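Local coordinates for DUF3829 domain-containing protein (Bacteroides thetaiotaomicron, PDB 3RH3) that is of unknown function but folds as an all-helical, two-part DUF3829-like protein, probably made as a lipoprotein, at residues N20-S25 against D141-L146; L194-L199 against N234-A239. All blocks are in the same frame, centred on the assembly; numbering follows the deposited sequence.

Overall arrangement
From the N terminus, helix 10-32 supplies the first half of interaction 1. The chain then passes through helices 35-46 and 79-111 and comes back along helix 115-154, where D141-L146 closes a loop of more than a hundred residues on N20-S25. Helix 161-181 leads on to interaction 2, a much shorter closure in which helix 216-240 turns back on helix 189-207. The two loops follow one another without nesting or crossing. Interaction 1 joins helices of the DUF6845 part, interaction 2 those of the C-terminal part; their centres lie about 23 Å apart, and Lys195 NZ comes within 4.0 Å of Asp141 OD1 as plain packing.

Interaction 1. Residues N20-S25 against D141-L146; sequences NYYHMS and DILSPL
Leu143 of helix 115-154 packs into the side of helix 10-32, against Tyr21, Tyr22 and Ser25, in a buried, largely apolar helix-helix contact. Its two methyl branches divide the work. CD2 approaches the ring of Tyr21 obliquely, 3.8 Å from Tyr21 CD2, and the two side chains cross at about a right angle. The other methyl, CD1, touches both Ser25 and Tyr22: it is 3.7 Å from Ser25 OG, and at the edge of the Tyr22 ring, near its plane, it stands 4.2 Å from Tyr22 CD1. Leu143 reaches this place with CG anti to its own carbonyl carbon (chi1 -65°), which carries the fork out toward the other helix. Locally the two helices run roughly antiparallel, at 148°, with axes 10.6 Å apart, as neighbours in an all-helical bundle; the closest backbone pair is Tyr22 and Leu143, whose CA atoms are 6.8 Å apart. Just beyond Leu143, helix 115-154 is kinked at Pro145, whose ring nitrogen makes no bond to the preceding turn. With an alanine in place of Leu143 both methyl branches go, which would probably open a gap beside the two tyrosine rings and take away the methyl packed on Ser25. The polar ends around this leucine are tied elsewhere. Tyr21 OH bonds to the carbonyl of Leu71 while its ring meets Phe77 edge-to-face, and Tyr22 OH bonds to the carbonyl of Val263, near the C terminus. Ser25 OG is hydrogen-bonded with Tyr89 OH on helix 79-111 and lies 3.1 Å from Tyr21 O one turn back.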
ATOM      1  N   ASN A  20      11.095 -12.810   0.092  1.00 40.73           N
ATOM      2  CA  ASN A  20       9.991 -13.718   0.393  0.50 40.41           C
ATOM      3  C   ASN A  20       9.126 -13.168   1.543  1.00 43.27           C
ATOM      4  O   ASN A  20       7.906 -13.288   1.497  1.00 42.79           O
ATOM      5  CB  ASN A  20      10.490 -15.127   0.726  0.50 41.29           C
ATOM      6  CG  ASN A  20       9.401 -15.979   1.331  0.50 58.96           C
ATOM      7  OD1 ASN A  20       8.295 -16.090   0.785  0.50 56.55           O
ATOM      8  ND2 ASN A  20       9.637 -16.507   2.523  0.50 49.14           N
ATOM      9  N   TYR A  21       9.754 -12.570   2.578  1.00 39.19           N
ATOM     10  CA  TYR A  21       8.994 -11.993   3.678  1.00 38.19           C
ATOM     11  C   TYR A  21       8.098 -10.861   3.148  1.00 43.65           C
ATOM     12  O   TYR A  21       6.909 -10.796   3.504  1.00 44.40           O
ATOM     13  CB  TYR A  21       9.914 -11.470   4.803  1.00 38.03           C
ATOM     14  CG  TYR A  21       9.106 -11.008   5.988  1.00 37.60           C
ATOM     15  CD1 TYR A  21       8.691 -11.908   6.963  1.00 39.54           C
ATOM     16  CD2 TYR A  21       8.638  -9.699   6.069  1.00 37.20           C
ATOM     17  CE1 TYR A  21       7.928 -11.492   8.053  1.00 40.60           C
ATOM     18  CE2 TYR A  21       7.843  -9.281   7.134  1.00 38.70           C
ATOM     19  CZ  TYR A  21       7.492 -10.182   8.126  1.00 42.69           C
ATOM     20  OH  TYR A  21       6.726  -9.783   9.186  1.00 38.41           O
ATOM     21  N   TYR A  22       8.666  -9.974   2.302  1.00 40.18           N
ATOM     22  CA  TYR A  22       7.910  -8.886   1.667  1.00 40.30           C
ATOM     23  C   TYR A  22       6.715  -9.444   0.857  1.00 45.01           C
ATOM     24  O   TYR A  22       5.612  -8.918   0.981  1.00 44.84           O
ATOM     25  CB  TYR A  22       8.804  -8.010   0.766  1.00 41.53           C
ATOM     26  CG  TYR A  22       8.019  -7.064  -0.131  1.00 44.85           C
ATOM     27  CD1 TYR A  22       7.431  -5.910   0.384  1.00 45.97           C
ATOM     28  CD2 TYR A  22       7.841  -7.340  -1.487  1.00 47.21           C
ATOM     29  CE1 TYR A  22       6.701  -5.047  -0.429  1.00 46.20           C
ATOM     30  CE2 TYR A  22       7.100  -6.487  -2.310  1.00 48.69           C
ATOM     31  CZ  TYR A  22       6.538  -5.335  -1.775  1.00 56.68           C
ATOM     32  OH  TYR A  22       5.796  -4.494  -2.561  1.00 58.43           O
ATOM     33  N   HIS A  23       6.932 -10.495   0.052  1.00 42.65           N
ATOM     34  CA  HIS A  23       5.867 -11.099  -0.753  1.00 44.45           C
ATOM     35  C   HIS A  23       4.741 -11.660   0.115  1.00 47.47           C
ATOM     36  O   HIS A  23       3.569 -11.465  -0.225  1.00 46.85           O
ATOM     37  CB  HIS A  23       6.424 -12.179  -1.691  1.00 46.91           C
ATOM     38  CG  HIS A  23       7.180 -11.595  -2.846  1.00 51.57           C
ATOM     39  ND1 HIS A  23       8.125 -12.330  -3.529  1.00 55.10           N
ATOM     40  CD2 HIS A  23       7.100 -10.357  -3.402  1.00 53.90           C
ATOM     41  CE1 HIS A  23       8.587 -11.528  -4.478  1.00 55.11           C
ATOM     42  NE2 HIS A  23       8.019 -10.316  -4.424  1.00 54.38           N
HETATM   43  N   MSE A  24       5.104 -12.302   1.249  1.00 43.51           N
HETATM   44  CA  MSE A  24       4.137 -12.869   2.185  0.50 43.35           C
HETATM   45  C   MSE A  24       3.349 -11.760   2.862  1.00 45.36           C
HETATM   46  O   MSE A  24       2.146 -11.907   3.052  1.00 44.05           O
HETATM   47  CB  MSE A  24       4.824 -13.768   3.221  0.50 46.38           C
HETATM   48  CG  MSE A  24       5.278 -15.100   2.640  0.50 55.36           C
HETATM   49 SE   MSE A  24       6.298 -16.198   3.893  0.38 65.60          SE
HETATM   50  CE  MSE A  24       4.859 -16.734   5.091  0.50 63.17           C
ATOM     51  N   SER A  25       4.026 -10.643   3.201  1.00 41.69           N
ATOM     52  CA  SER A  25       3.429  -9.464   3.826  1.00 40.91           C
ATOM     53  C   SER A  25       2.430  -8.837   2.891  1.00 43.93           C
ATOM     54  O   SER A  25       1.307  -8.568   3.287  1.00 42.21           O
ATOM     55  CB  SER A  25       4.506  -8.441   4.195  1.00 43.19           C
ATOM     56  OG  SER A  25       5.219  -8.889   5.334  1.00 47.99           O
ATOM     57  N   ASP A 141       6.564   0.800   4.866  1.00 34.85           N
ATOM     58  CA  ASP A 141       7.658   1.744   5.112  1.00 35.27           C
ATOM     59  C   ASP A 141       8.882   1.034   5.730  1.00 40.74           C
ATOM     60  O   ASP A 141      10.004   1.315   5.331  1.00 43.40           O
ATOM     61  CB  ASP A 141       7.214   2.890   6.037  1.00 37.92           C
ATOM     62  CG  ASP A 141       6.208   3.886   5.439  1.00 55.28           C
ATOM     63  OD1 ASP A 141       6.054   3.910   4.197  1.00 56.22           O
ATOM     64  OD2 ASP A 141       5.581   4.644   6.220  1.00 62.88           O
ATOM     65  N   ILE A 142       8.669   0.126   6.688  1.00 34.41           N
ATOM     66  CA  ILE A 142       9.751  -0.640   7.305  1.00 35.48           C
ATOM     67  C   ILE A 142      10.450  -1.498   6.249  1.00 39.86           C
ATOM     68  O   ILE A 142      11.669  -1.450   6.132  1.00 41.02           O
ATOM     69  CB  ILE A 142       9.253  -1.512   8.506  1.00 38.79           C
ATOM     70  CG1 ILE A 142       8.787  -0.646   9.698  1.00 38.58           C
ATOM     71  CG2 ILE A 142      10.314  -2.554   8.980  1.00 39.23           C
ATOM     72  CD1 ILE A 142       7.695  -1.363  10.530  1.00 44.30           C
ATOM     73  N   LEU A 143       9.675  -2.228   5.451  1.00 37.26           N
ATOM     74  CA  LEU A 143      10.196  -3.210   4.519  1.00 36.71           C
ATOM     75  C   LEU A 143      10.821  -2.629   3.283  1.00 41.02           C
ATOM     76  O   LEU A 143      11.702  -3.292   2.713  1.00 40.22           O
ATOM     77  CB  LEU A 143       9.083  -4.184   4.100  1.00 36.34           C
ATOM     78  CG  LEU A 143       8.495  -5.087   5.180  1.00 40.54           C
ATOM     79  CD1 LEU A 143       7.345  -5.910   4.607  1.00 41.85           C
ATOM     80  CD2 LEU A 143       9.540  -6.016   5.764  1.00 36.48           C
ATOM     81  N   SER A 144      10.327  -1.454   2.816  1.00 38.07           N
ATOM     82  CA  SER A 144      10.756  -0.818   1.551  1.00 38.57           C
ATOM     83  C   SER A 144      12.285  -0.669   1.443  1.00 42.71           C
ATOM     84  O   SER A 144      12.818  -1.240   0.496  1.00 42.95           O
ATOM     85  CB  SER A 144      10.067   0.537   1.322  1.00 41.02           C
ATOM     86  N   PRO A 145      13.030  -0.001   2.367  1.00 39.94           N
ATOM     87  CA  PRO A 145      14.496   0.090   2.179  1.00 40.97           C
ATOM     88  C   PRO A 145      15.216  -1.262   2.308  1.00 47.06           C
ATOM     89  O   PRO A 145      16.298  -1.440   1.733  1.00 48.53           O
ATOM     90  CB  PRO A 145      14.930   1.044   3.291  1.00 42.76           C
ATOM     91  CG  PRO A 145      13.846   0.950   4.320  1.00 46.06           C
ATOM     92  CD  PRO A 145      12.602   0.764   3.561  1.00 40.67           C
ATOM     93  N   LEU A 146      14.608  -2.215   3.033  1.00 42.25           N
ATOM     94  CA  LEU A 146      15.174  -3.548   3.247  1.00 42.68           C
ATOM     95  C   LEU A 146      15.025  -4.408   1.996  1.00 48.14           C
ATOM     96  O   LEU A 146      15.984  -5.077   1.596  1.00 49.80           O
ATOM     97  CB  LEU A 146      14.517  -4.223   4.455  1.00 42.24           C
ATOM     98  CG  LEU A 146      14.744  -3.507   5.797  1.00 47.15           C
ATOM     99  CD1 LEU A 146      13.813  -4.040   6.861  1.00 46.54           C
ATOM    100  CD2 LEU A 146      16.196  -3.603   6.248  1.00 50.27           C
TER

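Interaction 2. Residues L194-L199 against N234-A239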
ATOM      1  N   LEU A 194       3.088  14.991  -0.508  1.00 36.38           N
ATOM      2  CA  LEU A 194       4.468  14.651  -0.200  1.00 36.59           C
ATOM      3  C   LEU A 194       4.891  13.418  -0.990  1.00 38.22           C
ATOM      4  O   LEU A 194       5.980  13.409  -1.551  1.00 38.05           O
ATOM      5  CB  LEU A 194       4.674  14.417   1.307  1.00 37.65           C
ATOM      6  CG  LEU A 194       4.663  15.686   2.164  1.00 42.31           C
ATOM      7  CD1 LEU A 194       4.371  15.341   3.597  1.00 42.73           C
ATOM      8  CD2 LEU A 194       5.957  16.422   2.042  1.00 40.27           C
ATOM      9  N   LYS A 195       4.026  12.414  -1.082  1.00 34.63           N
ATOM     10  CA  LYS A 195       4.358  11.189  -1.840  1.00 35.15           C
ATOM     11  C   LYS A 195       4.361  11.434  -3.361  1.00 36.66           C
ATOM     12  O   LYS A 195       5.140  10.796  -4.080  1.00 37.25           O
ATOM     13  CB  LYS A 195       3.434  10.012  -1.473  1.00 37.46           C
ATOM     14  CG  LYS A 195       3.680   9.444  -0.082  1.00 39.89           C
ATOM     15  CD  LYS A 195       4.811   8.428  -0.050  1.00 44.46           C
ATOM     16  CE  LYS A 195       5.250   8.165   1.376  1.00 50.46           C
ATOM     17  NZ  LYS A 195       5.996   6.890   1.509  1.00 68.37           N
HETATM   18  N   MSE A 196       3.562  12.389  -3.839  1.00 29.39           N
HETATM   19  CA  MSE A 196       3.543  12.737  -5.260  1.00 27.61           C
HETATM   20  C   MSE A 196       4.854  13.432  -5.647  1.00 33.56           C
HETATM   21  O   MSE A 196       5.402  13.126  -6.704  1.00 31.63           O
HETATM   22  CB  MSE A 196       2.339  13.592  -5.597  1.00 28.89           C
HETATM   23  CG  MSE A 196       1.049  12.788  -5.523  1.00 33.28           C
HETATM   24 SE   MSE A 196       0.713  11.793  -7.185  0.75 36.11          SE
HETATM   25  CE  MSE A 196       0.232  13.335  -8.274  1.00 30.75           C
ATOM     26  N   ALA A 197       5.404  14.282  -4.740  1.00 32.67           N
ATOM     27  CA  ALA A 197       6.686  14.952  -4.941  1.00 33.60           C
ATOM     28  C   ALA A 197       7.811  13.902  -4.973  1.00 38.24           C
ATOM     29  O   ALA A 197       8.716  13.992  -5.800  1.00 39.35           O
ATOM     30  CB  ALA A 197       6.919  15.974  -3.839  1.00 35.17           C
ATOM     31  N   GLU A 198       7.736  12.899  -4.085  1.00 34.30           N
ATOM     32  CA  GLU A 198       8.682  11.765  -4.031  1.00 34.87           C
ATOM     33  C   GLU A 198       8.624  11.002  -5.381  1.00 36.13           C
ATOM     34  O   GLU A 198       9.657  10.793  -6.026  1.00 37.62           O
ATOM     35  CB  GLU A 198       8.360  10.846  -2.826  1.00 35.92           C
ATOM     36  CG  GLU A 198       9.247   9.617  -2.700  1.00 50.01           C
ATOM     37  CD  GLU A 198       8.939   8.671  -1.550  1.00 83.88           C
ATOM     38  OE1 GLU A 198       8.916   9.137  -0.387  1.00100.52           O
ATOM     39  OE2 GLU A 198       8.769   7.456  -1.808  1.00 69.94           O
ATOM     40  N   LEU A 199       7.422  10.680  -5.832  1.00 30.80           N
ATOM     41  CA  LEU A 199       7.175  10.004  -7.115  1.00 30.86           C
ATOM     42  C   LEU A 199       7.706  10.810  -8.320  1.00 36.52           C
ATOM     43  O   LEU A 199       8.279  10.210  -9.241  1.00 33.87           O
ATOM     44  CB  LEU A 199       5.675   9.711  -7.300  1.00 30.10           C
ATOM     45  CG  LEU A 199       5.276   8.874  -8.560  1.00 33.46           C
ATOM     46  CD1 LEU A 199       6.108   7.598  -8.653  1.00 32.99           C
ATOM     47  CD2 LEU A 199       3.804   8.533  -8.533  1.00 28.33           C
ATOM     48  N   ASN A 234      -1.574  12.151 -13.157  1.00 33.42           N
ATOM     49  CA  ASN A 234      -2.592  13.062 -13.655  1.00 34.45           C
ATOM     50  C   ASN A 234      -3.950  12.708 -13.053  1.00 39.47           C
ATOM     51  O   ASN A 234      -4.690  13.605 -12.626  1.00 38.91           O
ATOM     52  CB  ASN A 234      -2.652  13.025 -15.197  1.00 35.38           C
ATOM     53  CG  ASN A 234      -1.434  13.640 -15.858  1.00 54.29           C
ATOM     54  OD1 ASN A 234      -0.760  14.513 -15.314  1.00 46.87           O
ATOM     55  ND2 ASN A 234      -1.133  13.208 -17.061  1.00 46.53           N
ATOM     56  N   ASP A 235      -4.256  11.402 -12.998  1.00 35.50           N
ATOM     57  CA  ASP A 235      -5.510  10.892 -12.448  1.00 34.95           C
ATOM     58  C   ASP A 235      -5.563  11.145 -10.929  1.00 37.91           C
ATOM     59  O   ASP A 235      -6.594  11.581 -10.428  1.00 39.79           O
ATOM     60  CB  ASP A 235      -5.670   9.391 -12.758  1.00 34.87           C
ATOM     61  CG  ASP A 235      -5.829   9.022 -14.229  1.00 43.94           C
ATOM     62  OD1 ASP A 235      -5.748   9.941 -15.100  1.00 47.67           O
ATOM     63  OD2 ASP A 235      -6.070   7.825 -14.518  1.00 43.15           O
HETATM   64  N   MSE A 236      -4.451  10.922 -10.214  1.00 31.69           N
HETATM   65  CA  MSE A 236      -4.400  11.117  -8.762  1.00 28.65           C
HETATM   66  C   MSE A 236      -4.462  12.616  -8.441  1.00 36.79           C
HETATM   67  O   MSE A 236      -5.188  12.971  -7.521  1.00 38.26           O
HETATM   68  CB  MSE A 236      -3.186  10.421  -8.111  1.00 27.74           C
HETATM   69  CG  MSE A 236      -3.128  10.580  -6.585  1.00 30.46           C
HETATM   70 SE   MSE A 236      -4.819  10.107  -5.650  0.75 33.45          SE
HETATM   71  CE  MSE A 236      -4.615   8.111  -5.676  1.00 29.02           C
ATOM     72  N   GLN A 237      -3.796  13.508  -9.222  1.00 33.14           N
ATOM     73  CA  GLN A 237      -3.889  14.956  -8.943  1.00 33.36           C
ATOM     74  C   GLN A 237      -5.337  15.418  -8.956  1.00 39.05           C
ATOM     75  O   GLN A 237      -5.741  16.180  -8.081  1.00 39.22           O
ATOM     76  CB  GLN A 237      -3.120  15.775  -9.969  1.00 34.47           C
ATOM     77  CG  GLN A 237      -1.722  16.140  -9.582  1.00 51.41           C
ATOM     78  CD  GLN A 237      -1.290  17.395 -10.300  1.00 70.66           C
ATOM     79  OE1 GLN A 237      -1.255  18.478  -9.726  1.00 68.67           O
ATOM     80  NE2 GLN A 237      -0.955  17.280 -11.572  1.00 66.40           N
ATOM     81  N   LYS A 238      -6.108  14.939  -9.964  1.00 34.82           N
ATOM     82  CA  LYS A 238      -7.516  15.247 -10.174  1.00 36.00           C
ATOM     83  C   LYS A 238      -8.355  14.671  -9.046  1.00 39.48           C
ATOM     84  O   LYS A 238      -9.233  15.360  -8.542  1.00 40.09           O
ATOM     85  CB  LYS A 238      -8.000  14.704 -11.544  1.00 39.03           C
ATOM     86  CG  LYS A 238      -9.472  15.038 -11.875  1.00 52.73           C
ATOM     87  CD  LYS A 238     -10.108  14.020 -12.819  1.00 57.42           C
ATOM     88  CE  LYS A 238     -11.576  13.802 -12.523  1.00 69.60           C
ATOM     89  NZ  LYS A 238     -12.003  12.388 -12.772  1.00 66.07           N
ATOM     90  N   ALA A 239      -8.128  13.401  -8.691  1.00 35.60           N
ATOM     91  CA  ALA A 239      -8.877  12.746  -7.618  1.00 36.13           C
ATOM     92  C   ALA A 239      -8.654  13.469  -6.277  1.00 38.18           C
ATOM     93  O   ALA A 239      -9.601  13.770  -5.560  1.00 37.02           O
ATOM     94  CB  ALA A 239      -8.455  11.280  -7.499  1.00 36.18           C
TER
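Met236 and Gln237, neighbours on helix 216-240, receive the side chain of Met196 from helix 189-207 in a small, partly buried apolar contact. All the methionines here are modelled as selenomethionine. On helix 216-240, Asp235 comes first and takes no part in the contact, its OD2 hydrogen-bonded with Tyr257 OH. Met236 sets out toward helix 189-207, but the chain does not continue that way: with CG anti to the backbone N (chi1 -179°) and further bends at chi2 and chi3, its selenium end leads away from helix 189-207. Its CG is therefore the part that meets Met196, 4.1 Å from Met196 SE, and the two side chains pass at a slant. Next comes Gln237, an exposed residue whose aliphatic stem serves as the surface for packing. Gln237 CG lies 3.7 Å from Met196 CE, and the same methyl comes within 4.1 Å of Gln237 N, so it rests against the backbone as well as the stem. Met196 covers much of the distance, for the nearest CA pair, Met196 and Gln237, is 8.6 Å apart. Bends at its chi2 (-84°) and chi3 (-72°) set selenium against one residue and the terminal methyl against the next. Further on, Lys238 NZ forms a salt bridge with Glu249, and buried Ala239 touches Glu249 and Met253. In this C-terminal part of the fold the contact joins two consecutive helices. Helix 161-181 packs against Met236 through Ile177, Met178 and Tyr181, helix 247-257 meets it through Met253, and Met196 also touches Met233 one turn earlier on helix 216-240.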